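Local coordinates for phospholethanolamine N-methyltransferase 2 (Haemonchus contortus, PDB 4KRI), which probably transfers methyl groups from S-adenosylmethionine to phosphomonomethylethanolamine in the nematode pathway that makes phosphocholine, at residues P374-I379 against D420-N425; W195-N200 against L381-R386; T222-L227 against F290-S295; D366-N371 against F426-K431. One frame throughout, in Å; residues are numbered along the deposited sequence.

Four contacts lie in the C-terminal methyltransferase part of the chain. Segment 195-200 comes first and meets 381-386 in interaction 2, joining helix 187-197 to helix 373-389. Interaction 3 (222-227 with 290-295) opens and closes inside that loop and pairs two parallel strands of the central sheet. Interaction 4 opens next, at 366-371, and closes last, at 426-431, pairing two antiparallel strands. Interaction 1 (374-379 with 420-425) is nested inside it and packs the start of helix 373-389 on the start of strand 422-430. Interaction 2 crosses both interaction 1 and interaction 4. Helix 373-389 serves interactions 1 and 2, and strand 422-430 serves 1 and 4.

Interaction 1 of 4, residues P374-I379 against D420-N425; sequences PRFKEI and DNHNWN
Phe376 of the helix lies against two aromatic residues of the strand, His422 and Trp424. CG of Phe376 is anti to the backbone N (chi1 -171°), and the ring spans the two. Its CE2 stands over one face of the His422 imidazole, toward the rim, 3.4 Å from His422 NE2. The two ring planes are 44° apart, an oblique pairing. The Phe376 ring also meets the five-membered ring of Trp424 obliquely, with planes at 37° and centroids 5.1 Å apart.

The apolar contacts continue from the base of the ring. Phe376 CB touches Trp424 CB at 3.5 Å. Ile379 CD1 reaches Trp424 CZ3 at 4.1 Å. Arg375 adds its aliphatic part: CG lies at the indole edge, in the ring plane, 4.0 Å from Trp424 CZ3.

The strand is the antiparallel one of a class I methyltransferase sheet. The helix belongs to the long helical insertion that precedes it. The aromatic cluster therefore joins the insertion to the sheet beside the active site. The His422 side chain is about 5 Å from bound phosphomonomethylethanolamine, and both Phe376 and His422 meet Tyr327 of its pocket.

Polar ends are held separately. Trp424 NE1 is hydrogen-bonded to Asp297 OD1, another pocket residue. Arg375 NE bonds Gln209 OE1, while Arg375 NH1 forms a salt bridge with Glu378 OE2 at 2.9 Å.

Interaction 2 of 4, residues W195-N200 against L381-R386; sequences WIFGNN and LEERER
Arg386 and Glu383 of one helix grip the C-terminal end of the helix that carries Ile196 and Phe197. Arg386 NH2 donates to the backbone Ile196 O at 2.9 Å. The bond is somewhat bent, with 142° at the hydrogen, and the oxygen lies a little out of the guanidinium plane. Beside it, Ile196 packs its CD1 closely on the backbone, 3.1 Å from Glu383 O, and touches Glu383 CB at 3.6 Å. The Glu383 chain is extended beyond CG (chi2 174°), which carries CD to the Phe197 ring. Glu383 OE1 approaches the edge of that ring, 3.3 Å from Phe197 CD1. Ring and carboxylate planes are 71° apart.

One water completes this shell. It donates to Phe197 O at 2.8 Å and to Glu383 OE1 at 2.7 Å, and it accepts from Arg386 NH2 at 2.9 Å. The positive guanidinium thus faces the carbonyl end of helix 187-197, which is probably favourable. The chain leaves that helix at Gly198.

Further out, the Glu383 carboxylate is fixed by two more donors. Trp410 NE1 bonds its OE2, and the Gly205 backbone N bonds its OE1. Trp410 also meets the Phe197 ring, while Ile196 rests on Leu406 and Ile387.

Phe197 touches the bound phosphomonomethylethanolamine. The same helix supplies Tyr193 to that ligand's pocket, making this contact part of the wall of the phosphobase site in the methyltransferase domain.

Interaction 3 of 4, residues T222-L227 against F290-S295; sequences TGQRML and FDYVFS
Gln224, Arg225 and Leu227 offer polar atoms that residues 290-295 largely match. Between the strands, Leu227 N donates to Tyr292 O at 2.9 Å. Phe294 N donates to Leu227 O at 2.8 Å. Arg225 O takes Tyr292 N at 3.1 Å and also a weak bond from Asp291 N, where the chain turns a corner.

Side chains and a water meet further polar atoms here. Arg225 N points almost straight at Asp291 OD2, 2.8 Å away and 174° at the hydrogen, and uses the anti lone pair of that oxygen. The other carboxylate oxygen, OD1, forms a salt bridge with Lys317. The Tyr292 hydroxyl donates to Gln224 OE1 at 2.6 Å. Gln224 is extended beyond CG (chi2 -180°), carrying CD toward it. The donor sits 39° above the amide plane, and OE1 lies at the edge of the tyrosine ring. OE1 also accepts from Lys221 N. Gln224 NE2 gives to a water at 2.9 Å, which makes a weak second bond to Asp291 OD1.

Phe290 is enclosed on both faces. Leu227 CB sits over the centre of one, 3.6 Å from the centroid. The Arg225 guanidinium lies off-centre over the opposite face in a cation-pi contact, CZ 4.3 Å from the centroid. Its NE bonds Gln247 OE1. On the face of Met226 and Tyr292, Met226 SD makes an oblique Met-aromatic contact with Phe294.

These are the first and fourth strands of the class I methyltransferase sheet, side by side and parallel. With Lys317 at OD1 and a backbone N-H at OD2, the Asp291 carboxylate is probably held as the anion.

Interaction 4 of 4, residues D366-N371 against F426-K431; sequences DIEVEN and FFAAVK
Glu368 and Phe426 both carry CG anti to the backbone N (chi1 177° and 172°), and their side chains leave the same face of the sheet. The glutamate is extended beyond CG, which lays its carboxylate carbon CD 3.5 Å from Phe426 CE2. Carboxylate and ring planes are 57° apart. On the other face, Ile367 CG2 and Val369 CG1 come to the edge of the Phe427 ring. Ile367 CG2 is 4.0 Å from Phe427 CE1, and Val369 CG1 is 4.2 Å from Phe427 CD1. Ile367 CG1 meets Ala429 CB at 3.9 Å.

The backbones are antiparallel. Glu368 and Ala428 form one hydrogen-bonded pair: Glu368 N gives to Ala428 O at 2.8 Å, and Ala428 N to Glu368 O at 2.9 Å. Glu370 and Phe426 form the next, with Glu370 N to Phe426 O at 3.0 Å and Phe426 N to Glu370 O at 2.9 Å. Between them, Val369 and Phe427 are a non-hydrogen-bonded pair. Val369 CA-H faces Phe426 O and Phe427 CA-H faces Glu368 O, as CA-H...O contacts.

Strand 422-430 has strand 320-329 along its other edge. It is therefore the antiparallel strand inserted between the fifth and sixth strands of the class I methyltransferase sheet.

The two acidic side chains share a partner: Arg216 NH2 forms salt bridges with Glu368 OE2 and Glu370 OE1, and Arg216 also makes a cation-pi contact with Phe426. One positive charge thus probably offsets the repulsion between two neighbouring carboxylates beside an aromatic ring.

Interaction 1 of 4, residues P374-I379 against D420-N425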
# COMPACT_ATOMS: atom_id res chain seq x y z
N PRO A 374 12.04 25.12 8.20
CA PRO A 374 13.28 25.28 8.96
C PRO A 374 13.75 24.00 9.66
O PRO A 374 14.96 23.79 9.74
CB PRO A 374 12.92 26.34 10.00
CG PRO A 374 11.88 27.18 9.31
CD PRO A 374 11.06 26.17 8.54
N ARG A 375 12.84 23.18 10.16
CA ARG A 375 13.22 21.89 10.72
C ARG A 375 13.75 20.95 9.63
O ARG A 375 14.73 20.23 9.83
CB ARG A 375 12.04 21.25 11.46
CG ARG A 375 12.34 19.87 12.03
CD ARG A 375 13.43 19.88 13.08
NE ARG A 375 13.74 18.52 13.51
CZ ARG A 375 14.97 18.06 13.74
NH1 ARG A 375 16.02 18.86 13.60
NH2 ARG A 375 15.15 16.80 14.11
N PHE A 376 13.11 20.96 8.46
CA PHE A 376 13.53 20.15 7.32
C PHE A 376 14.99 20.46 6.98
O PHE A 376 15.78 19.55 6.74
CB PHE A 376 12.63 20.45 6.12
CG PHE A 376 12.84 19.53 4.95
CD1 PHE A 376 12.99 18.16 5.13
CD2 PHE A 376 12.85 20.03 3.66
CE1 PHE A 376 13.18 17.32 4.04
CE2 PHE A 376 13.03 19.19 2.56
CZ PHE A 376 13.19 17.83 2.76
N LYS A 377 15.33 21.75 6.99
CA LYS A 377 16.71 22.17 6.70
C LYS A 377 17.70 21.58 7.71
O LYS A 377 18.73 21.05 7.32
CB LYS A 377 16.83 23.70 6.64
CG LYS A 377 18.24 24.19 6.29
CD LYS A 377 18.29 25.72 6.16
CE LYS A 377 19.74 26.22 6.32
NZ LYS A 377 19.92 27.64 5.93
N GLU A 378 17.36 21.66 9.00
CA GLU A 378 18.22 21.09 10.05
C GLU A 378 18.42 19.59 9.83
O GLU A 378 19.53 19.08 9.97
CB GLU A 378 17.60 21.30 11.44
CG GLU A 378 17.28 22.73 11.82
CD GLU A 378 16.61 22.82 13.20
OE1 GLU A 378 16.44 23.95 13.71
OE2 GLU A 378 16.25 21.76 13.76
N ILE A 379 17.34 18.89 9.49
CA ILE A 379 17.39 17.46 9.27
C ILE A 379 18.29 17.11 8.08
O ILE A 379 19.11 16.19 8.17
CB ILE A 379 15.97 16.87 9.05
CG1 ILE A 379 15.17 16.90 10.37
CG2 ILE A 379 16.06 15.44 8.55
CD1 ILE A 379 13.67 16.70 10.22
N ASP A 420 13.41 28.90 -1.58
CA ASP A 420 12.02 28.73 -1.13
C ASP A 420 11.16 28.05 -2.20
O ASP A 420 10.00 28.42 -2.41
CB ASP A 420 11.38 30.06 -0.68
CG ASP A 420 10.15 29.85 0.21
OD1 ASP A 420 10.22 29.01 1.13
OD2 ASP A 420 9.11 30.51 -0.02
N ASN A 421 11.74 27.05 -2.86
CA ASN A 421 10.99 26.21 -3.77
C ASN A 421 10.43 25.01 -2.99
O ASN A 421 9.23 24.73 -3.03
CB ASN A 421 11.89 25.69 -4.90
CG ASN A 421 12.34 26.79 -5.88
OD1 ASN A 421 12.93 26.48 -6.91
ND2 ASN A 421 12.06 28.06 -5.56
N HIS A 422 11.32 24.32 -2.28
CA HIS A 422 10.99 23.09 -1.56
C HIS A 422 10.59 23.43 -0.13
O HIS A 422 11.38 24.03 0.60
CB HIS A 422 12.23 22.19 -1.56
CG HIS A 422 11.97 20.77 -1.18
ND1 HIS A 422 12.70 19.72 -1.69
CD2 HIS A 422 11.08 20.22 -0.31
CE1 HIS A 422 12.27 18.58 -1.17
NE2 HIS A 422 11.29 18.86 -0.33
N ASN A 423 9.38 23.07 0.27
CA ASN A 423 8.95 23.26 1.65
C ASN A 423 8.55 21.92 2.28
O ASN A 423 8.28 20.94 1.58
CB ASN A 423 7.76 24.23 1.73
CG ASN A 423 8.17 25.69 1.67
OD1 ASN A 423 9.29 26.03 1.30
ND2 ASN A 423 7.24 26.57 2.04
N TRP A 424 8.51 21.89 3.61
CA TRP A 424 8.09 20.68 4.32
C TRP A 424 6.92 21.10 5.18
O TRP A 424 7.09 21.86 6.14
CB TRP A 424 9.23 20.12 5.18
CG TRP A 424 8.91 18.75 5.76
CD1 TRP A 424 8.25 17.73 5.14
CD2 TRP A 424 9.20 18.28 7.09
NE1 TRP A 424 8.14 16.65 5.98
CE2 TRP A 424 8.70 16.97 7.19
CE3 TRP A 424 9.83 18.85 8.20
CZ2 TRP A 424 8.83 16.21 8.36
CZ3 TRP A 424 9.96 18.10 9.37
CH2 TRP A 424 9.45 16.79 9.44
N ASN A 425 5.72 20.62 4.82
CA ASN A 425 4.49 21.14 5.40
C ASN A 425 3.77 20.16 6.34
O ASN A 425 3.84 18.95 6.15
CB ASN A 425 3.52 21.55 4.28
CG ASN A 425 3.99 22.79 3.55
OD1 ASN A 425 4.72 23.61 4.10
ND2 ASN A 425 3.54 22.94 2.30

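Interaction 2 of 4, residues W195-N200 against L381-R386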
# COMPACT_ATOMS: atom_id res chain seq x y z
N TRP A 195 19.10 3.79 4.88
CA TRP A 195 20.41 4.01 5.45
C TRP A 195 20.58 5.46 5.90
O TRP A 195 21.08 5.72 6.99
CB TRP A 195 21.52 3.64 4.46
CG TRP A 195 22.90 3.53 5.07
CD1 TRP A 195 23.48 2.39 5.57
CD2 TRP A 195 23.86 4.57 5.24
NE1 TRP A 195 24.74 2.68 6.04
CE2 TRP A 195 25.00 4.01 5.84
CE3 TRP A 195 23.87 5.93 4.93
CZ2 TRP A 195 26.13 4.75 6.15
CZ3 TRP A 195 25.01 6.67 5.23
CH2 TRP A 195 26.12 6.08 5.83
N ILE A 196 20.14 6.41 5.07
CA ILE A 196 20.27 7.82 5.44
C ILE A 196 19.20 8.30 6.44
O ILE A 196 19.50 9.08 7.35
CB ILE A 196 20.35 8.75 4.19
CG1 ILE A 196 20.54 10.21 4.61
CG2 ILE A 196 19.09 8.65 3.34
CD1 ILE A 196 21.63 10.40 5.61
N PHE A 197 17.97 7.84 6.27
CA PHE A 197 16.88 8.30 7.15
C PHE A 197 16.92 7.66 8.54
O PHE A 197 16.60 8.30 9.54
CB PHE A 197 15.52 8.08 6.48
CG PHE A 197 15.24 9.01 5.33
CD1 PHE A 197 15.23 10.38 5.52
CD2 PHE A 197 14.95 8.51 4.06
CE1 PHE A 197 14.96 11.25 4.46
CE2 PHE A 197 14.68 9.36 3.01
CZ PHE A 197 14.69 10.74 3.21
N GLY A 198 17.31 6.39 8.59
CA GLY A 198 17.32 5.65 9.85
C GLY A 198 16.55 4.36 9.72
O GLY A 198 15.64 4.27 8.90
N ASN A 199 16.91 3.35 10.52
CA ASN A 199 16.26 2.04 10.45
C ASN A 199 14.73 2.09 10.35
O ASN A 199 14.08 2.74 11.16
CB ASN A 199 16.66 1.17 11.65
CG ASN A 199 18.06 0.59 11.51
OD1 ASN A 199 18.89 1.11 10.76
ND2 ASN A 199 18.32 -0.50 12.23
N ASN A 200 14.18 1.39 9.36
CA ASN A 200 12.73 1.27 9.14
C ASN A 200 12.01 2.51 8.64
O ASN A 200 10.79 2.49 8.48
CB ASN A 200 12.01 0.72 10.37
CG ASN A 200 12.64 -0.56 10.91
OD1 ASN A 200 12.57 -1.61 10.28
ND2 ASN A 200 13.23 -0.47 12.09
N LEU A 381 20.79 18.78 6.92
CA LEU A 381 22.18 19.04 7.31
C LEU A 381 22.76 17.93 8.19
O LEU A 381 23.91 17.52 8.00
CB LEU A 381 22.30 20.37 8.05
CG LEU A 381 22.06 21.62 7.19
CD1 LEU A 381 22.01 22.88 8.04
CD2 LEU A 381 23.15 21.73 6.14
N GLU A 382 21.97 17.47 9.16
CA GLU A 382 22.38 16.41 10.07
C GLU A 382 22.54 15.11 9.30
O GLU A 382 23.54 14.41 9.43
CB GLU A 382 21.33 16.24 11.17
CG GLU A 382 21.61 15.12 12.16
CD GLU A 382 20.71 15.19 13.39
OE1 GLU A 382 19.79 16.03 13.42
OE2 GLU A 382 20.94 14.39 14.34
N GLU A 383 21.53 14.79 8.50
CA GLU A 383 21.55 13.58 7.69
C GLU A 383 22.79 13.56 6.80
O GLU A 383 23.49 12.55 6.72
CB GLU A 383 20.25 13.45 6.89
CG GLU A 383 19.08 12.95 7.75
CD GLU A 383 17.74 12.95 7.02
OE1 GLU A 383 16.77 12.38 7.57
OE2 GLU A 383 17.63 13.54 5.92
N ARG A 384 23.10 14.69 6.16
CA ARG A 384 24.23 14.72 5.23
C ARG A 384 25.58 14.57 5.92
O ARG A 384 26.49 13.94 5.37
CB ARG A 384 24.23 15.98 4.36
CG ARG A 384 25.22 15.86 3.20
CD ARG A 384 25.36 17.15 2.45
NE ARG A 384 25.81 18.21 3.34
CZ ARG A 384 25.96 19.47 2.96
NH1 ARG A 384 25.70 19.83 1.71
NH2 ARG A 384 26.38 20.38 3.84
N GLU A 385 25.74 15.13 7.12
CA GLU A 385 27.01 14.96 7.81
C GLU A 385 27.18 13.48 8.14
O GLU A 385 28.29 12.97 8.20
CB GLU A 385 27.09 15.82 9.07
CG GLU A 385 28.52 16.03 9.57
CD GLU A 385 29.41 16.75 8.56
OE1 GLU A 385 28.88 17.53 7.73
OE2 GLU A 385 30.65 16.55 8.60
N ARG A 386 26.06 12.78 8.31
CA ARG A 386 26.07 11.35 8.60
C ARG A 386 26.52 10.49 7.41
O ARG A 386 27.41 9.65 7.56
CB ARG A 386 24.72 10.89 9.16
CG ARG A 386 24.79 9.65 10.05
CD ARG A 386 23.62 9.59 11.03
NE ARG A 386 22.33 9.47 10.35
CZ ARG A 386 21.27 10.21 10.64
NH1 ARG A 386 21.33 11.13 11.59
NH2 ARG A 386 20.13 10.03 9.97
O HOH W 1 17.40 10.99 9.80

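Interaction 3 of 4, residues T222-L227 against F290-S295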
# COMPACT_ATOMS: atom_id res chain seq x y z
N THR A 222 -4.39 3.68 24.18
CA THR A 222 -4.18 2.30 23.79
C THR A 222 -5.41 1.73 23.12
O THR A 222 -6.54 1.88 23.61
CB THR A 222 -3.86 1.44 25.03
OG1 THR A 222 -2.70 1.98 25.68
CG2 THR A 222 -3.59 0.00 24.62
N GLY A 223 -5.22 1.09 21.97
CA GLY A 223 -6.32 0.38 21.34
C GLY A 223 -7.07 1.20 20.31
O GLY A 223 -7.88 0.65 19.55
N GLN A 224 -6.84 2.51 20.28
CA GLN A 224 -7.45 3.32 19.22
C GLN A 224 -6.92 2.89 17.85
O GLN A 224 -5.83 2.31 17.74
CB GLN A 224 -7.27 4.82 19.47
CG GLN A 224 -8.11 5.30 20.66
CD GLN A 224 -7.97 6.78 20.93
OE1 GLN A 224 -6.85 7.32 20.96
NE2 GLN A 224 -9.10 7.46 21.12
N ARG A 225 -7.70 3.14 16.80
CA ARG A 225 -7.37 2.61 15.48
C ARG A 225 -6.80 3.68 14.58
O ARG A 225 -7.40 4.75 14.41
CB ARG A 225 -8.62 2.01 14.84
CG ARG A 225 -9.23 0.88 15.68
CD ARG A 225 -10.26 0.05 14.91
NE ARG A 225 -9.68 -0.51 13.68
CZ ARG A 225 -10.03 -0.13 12.45
NH1 ARG A 225 -10.96 0.80 12.28
NH2 ARG A 225 -9.45 -0.68 11.40
N MET A 226 -5.65 3.39 13.98
CA MET A 226 -5.00 4.34 13.10
C MET A 226 -4.81 3.76 11.70
O MET A 226 -4.40 2.61 11.55
CB MET A 226 -3.63 4.77 13.68
CG MET A 226 -2.75 5.56 12.70
SD MET A 226 -1.16 6.02 13.46
CE MET A 226 -1.68 7.39 14.47
N LEU A 227 -5.11 4.57 10.68
CA LEU A 227 -4.80 4.23 9.30
C LEU A 227 -3.56 4.99 8.91
O LEU A 227 -3.53 6.23 9.01
CB LEU A 227 -5.95 4.65 8.37
CG LEU A 227 -5.67 4.45 6.87
CD1 LEU A 227 -5.57 2.95 6.54
CD2 LEU A 227 -6.77 5.12 6.04
N PHE A 290 -11.94 4.77 11.73
CA PHE A 290 -10.62 5.11 12.28
C PHE A 290 -10.63 6.28 13.24
O PHE A 290 -11.24 7.32 12.97
CB PHE A 290 -9.61 5.38 11.14
CG PHE A 290 -9.25 4.14 10.36
CD1 PHE A 290 -8.34 3.23 10.88
CD2 PHE A 290 -9.84 3.87 9.14
CE1 PHE A 290 -8.01 2.08 10.17
CE2 PHE A 290 -9.51 2.71 8.43
CZ PHE A 290 -8.60 1.83 8.95
N ASP A 291 -9.92 6.13 14.35
CA ASP A 291 -9.69 7.26 15.25
C ASP A 291 -8.72 8.29 14.67
O ASP A 291 -8.86 9.49 14.92
CB ASP A 291 -9.17 6.77 16.61
CG ASP A 291 -10.18 5.91 17.33
OD1 ASP A 291 -11.16 6.49 17.86
OD2 ASP A 291 -10.01 4.67 17.34
N TYR A 292 -7.73 7.81 13.91
CA TYR A 292 -6.68 8.65 13.36
C TYR A 292 -6.34 8.21 11.96
O TYR A 292 -6.38 7.03 11.65
CB TYR A 292 -5.38 8.54 14.20
CG TYR A 292 -5.63 8.81 15.65
CD1 TYR A 292 -5.82 10.11 16.10
CD2 TYR A 292 -5.70 7.77 16.57
CE1 TYR A 292 -6.07 10.37 17.44
CE2 TYR A 292 -5.95 8.02 17.91
CZ TYR A 292 -6.13 9.32 18.33
OH TYR A 292 -6.39 9.57 19.66
N VAL A 293 -6.01 9.18 11.12
CA VAL A 293 -5.41 8.88 9.84
C VAL A 293 -4.11 9.66 9.81
O VAL A 293 -4.09 10.87 10.07
CB VAL A 293 -6.31 9.31 8.67
CG1 VAL A 293 -5.55 9.22 7.35
CG2 VAL A 293 -7.55 8.42 8.61
N PHE A 294 -3.02 8.96 9.54
CA PHE A 294 -1.70 9.55 9.59
C PHE A 294 -1.05 9.34 8.24
O PHE A 294 -1.12 8.25 7.69
CB PHE A 294 -0.89 8.81 10.66
CG PHE A 294 0.52 9.33 10.84
CD1 PHE A 294 0.75 10.65 11.20
CD2 PHE A 294 1.61 8.48 10.69
CE1 PHE A 294 2.04 11.12 11.38
CE2 PHE A 294 2.91 8.95 10.87
CZ PHE A 294 3.13 10.27 11.23
N SER A 295 -0.39 10.36 7.70
CA SER A 295 0.34 10.15 6.46
C SER A 295 1.63 10.92 6.53
O SER A 295 1.62 12.14 6.64
CB SER A 295 -0.47 10.58 5.25
OG SER A 295 0.28 10.28 4.07
O HOH W 2 -11.71 6.12 21.15

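Interaction 4 of 4, residues D366-N371 against F426-K431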
# COMPACT_ATOMS: atom_id res chain seq x y z
N ASP A 366 -11.25 22.63 12.85
CA ASP A 366 -10.04 22.72 13.67
C ASP A 366 -8.78 22.48 12.85
O ASP A 366 -7.92 21.69 13.24
CB ASP A 366 -10.09 21.72 14.84
CG ASP A 366 -11.26 21.97 15.76
OD1 ASP A 366 -11.79 23.11 15.77
OD2 ASP A 366 -11.64 21.04 16.49
N ILE A 367 -8.67 23.17 11.72
CA ILE A 367 -7.54 22.98 10.82
C ILE A 367 -6.28 23.68 11.32
O ILE A 367 -6.29 24.88 11.63
CB ILE A 367 -7.88 23.50 9.40
CG1 ILE A 367 -8.99 22.63 8.79
CG2 ILE A 367 -6.64 23.52 8.52
CD1 ILE A 367 -9.67 23.26 7.57
N GLU A 368 -5.19 22.92 11.42
CA GLU A 368 -3.87 23.47 11.74
C GLU A 368 -2.93 23.25 10.57
O GLU A 368 -2.83 22.13 10.05
CB GLU A 368 -3.32 22.77 12.99
CG GLU A 368 -1.91 23.23 13.37
CD GLU A 368 -1.32 22.44 14.54
OE1 GLU A 368 -2.03 21.58 15.10
OE2 GLU A 368 -0.14 22.69 14.88
N VAL A 369 -2.25 24.31 10.13
CA VAL A 369 -1.21 24.14 9.12
C VAL A 369 0.09 24.78 9.61
O VAL A 369 0.07 25.79 10.32
CB VAL A 369 -1.59 24.74 7.75
CG1 VAL A 369 -2.69 23.91 7.10
CG2 VAL A 369 -2.02 26.22 7.90
N GLU A 370 1.21 24.18 9.24
CA GLU A 370 2.51 24.74 9.61
C GLU A 370 3.58 24.55 8.56
O GLU A 370 3.69 23.48 7.97
CB GLU A 370 3.00 24.15 10.93
CG GLU A 370 4.38 24.65 11.33
CD GLU A 370 4.71 24.37 12.78
OE1 GLU A 370 3.83 24.58 13.64
OE2 GLU A 370 5.86 23.95 13.06
N ASN A 371 4.38 25.60 8.33
CA ASN A 371 5.53 25.49 7.46
C ASN A 371 6.72 25.02 8.28
O ASN A 371 7.29 25.80 9.04
CB ASN A 371 5.83 26.85 6.81
CG ASN A 371 7.06 26.82 5.92
OD1 ASN A 371 7.64 25.76 5.68
ND2 ASN A 371 7.45 27.99 5.42
N PHE A 426 3.08 20.73 7.33
CA PHE A 426 2.30 19.99 8.32
C PHE A 426 0.83 20.39 8.19
O PHE A 426 0.51 21.57 8.02
CB PHE A 426 2.81 20.35 9.71
CG PHE A 426 1.97 19.81 10.85
CD1 PHE A 426 2.30 18.61 11.44
CD2 PHE A 426 0.89 20.53 11.34
CE1 PHE A 426 1.54 18.10 12.49
CE2 PHE A 426 0.12 20.04 12.38
CZ PHE A 426 0.45 18.82 12.96
N PHE A 427 -0.06 19.41 8.25
CA PHE A 427 -1.50 19.66 8.23
C PHE A 427 -2.17 18.73 9.24
O PHE A 427 -1.86 17.54 9.29
CB PHE A 427 -2.06 19.42 6.83
CG PHE A 427 -3.54 19.14 6.81
CD1 PHE A 427 -4.47 20.16 7.04
CD2 PHE A 427 -4.00 17.87 6.54
CE1 PHE A 427 -5.83 19.88 7.02
CE2 PHE A 427 -5.37 17.58 6.53
CZ PHE A 427 -6.28 18.60 6.76
N ALA A 428 -3.05 19.28 10.07
CA ALA A 428 -3.90 18.44 10.92
C ALA A 428 -5.30 19.01 10.95
O ALA A 428 -5.49 20.20 10.74
CB ALA A 428 -3.33 18.36 12.33
N ALA A 429 -6.30 18.16 11.19
CA ALA A 429 -7.69 18.61 11.28
C ALA A 429 -8.54 17.51 11.86
O ALA A 429 -8.10 16.36 12.00
CB ALA A 429 -8.22 19.02 9.91
N VAL A 430 -9.77 17.86 12.21
CA VAL A 430 -10.69 16.90 12.81
C VAL A 430 -12.00 16.80 12.03
O VAL A 430 -12.45 17.77 11.40
CB VAL A 430 -10.92 17.19 14.33
CG1 VAL A 430 -9.63 17.54 15.02
CG2 VAL A 430 -11.88 18.31 14.52
N LYS A 431 -12.61 15.61 12.06
CA LYS A 431 -13.92 15.41 11.47
C LYS A 431 -14.95 15.82 12.51
O LYS A 431 -14.84 15.43 13.66
CB LYS A 431 -14.11 13.93 11.12
CG LYS A 431 -15.49 13.61 10.53
CD LYS A 431 -15.49 12.20 9.93
CE LYS A 431 -16.86 11.81 9.39
NZ LYS A 431 -16.74 10.46 8.73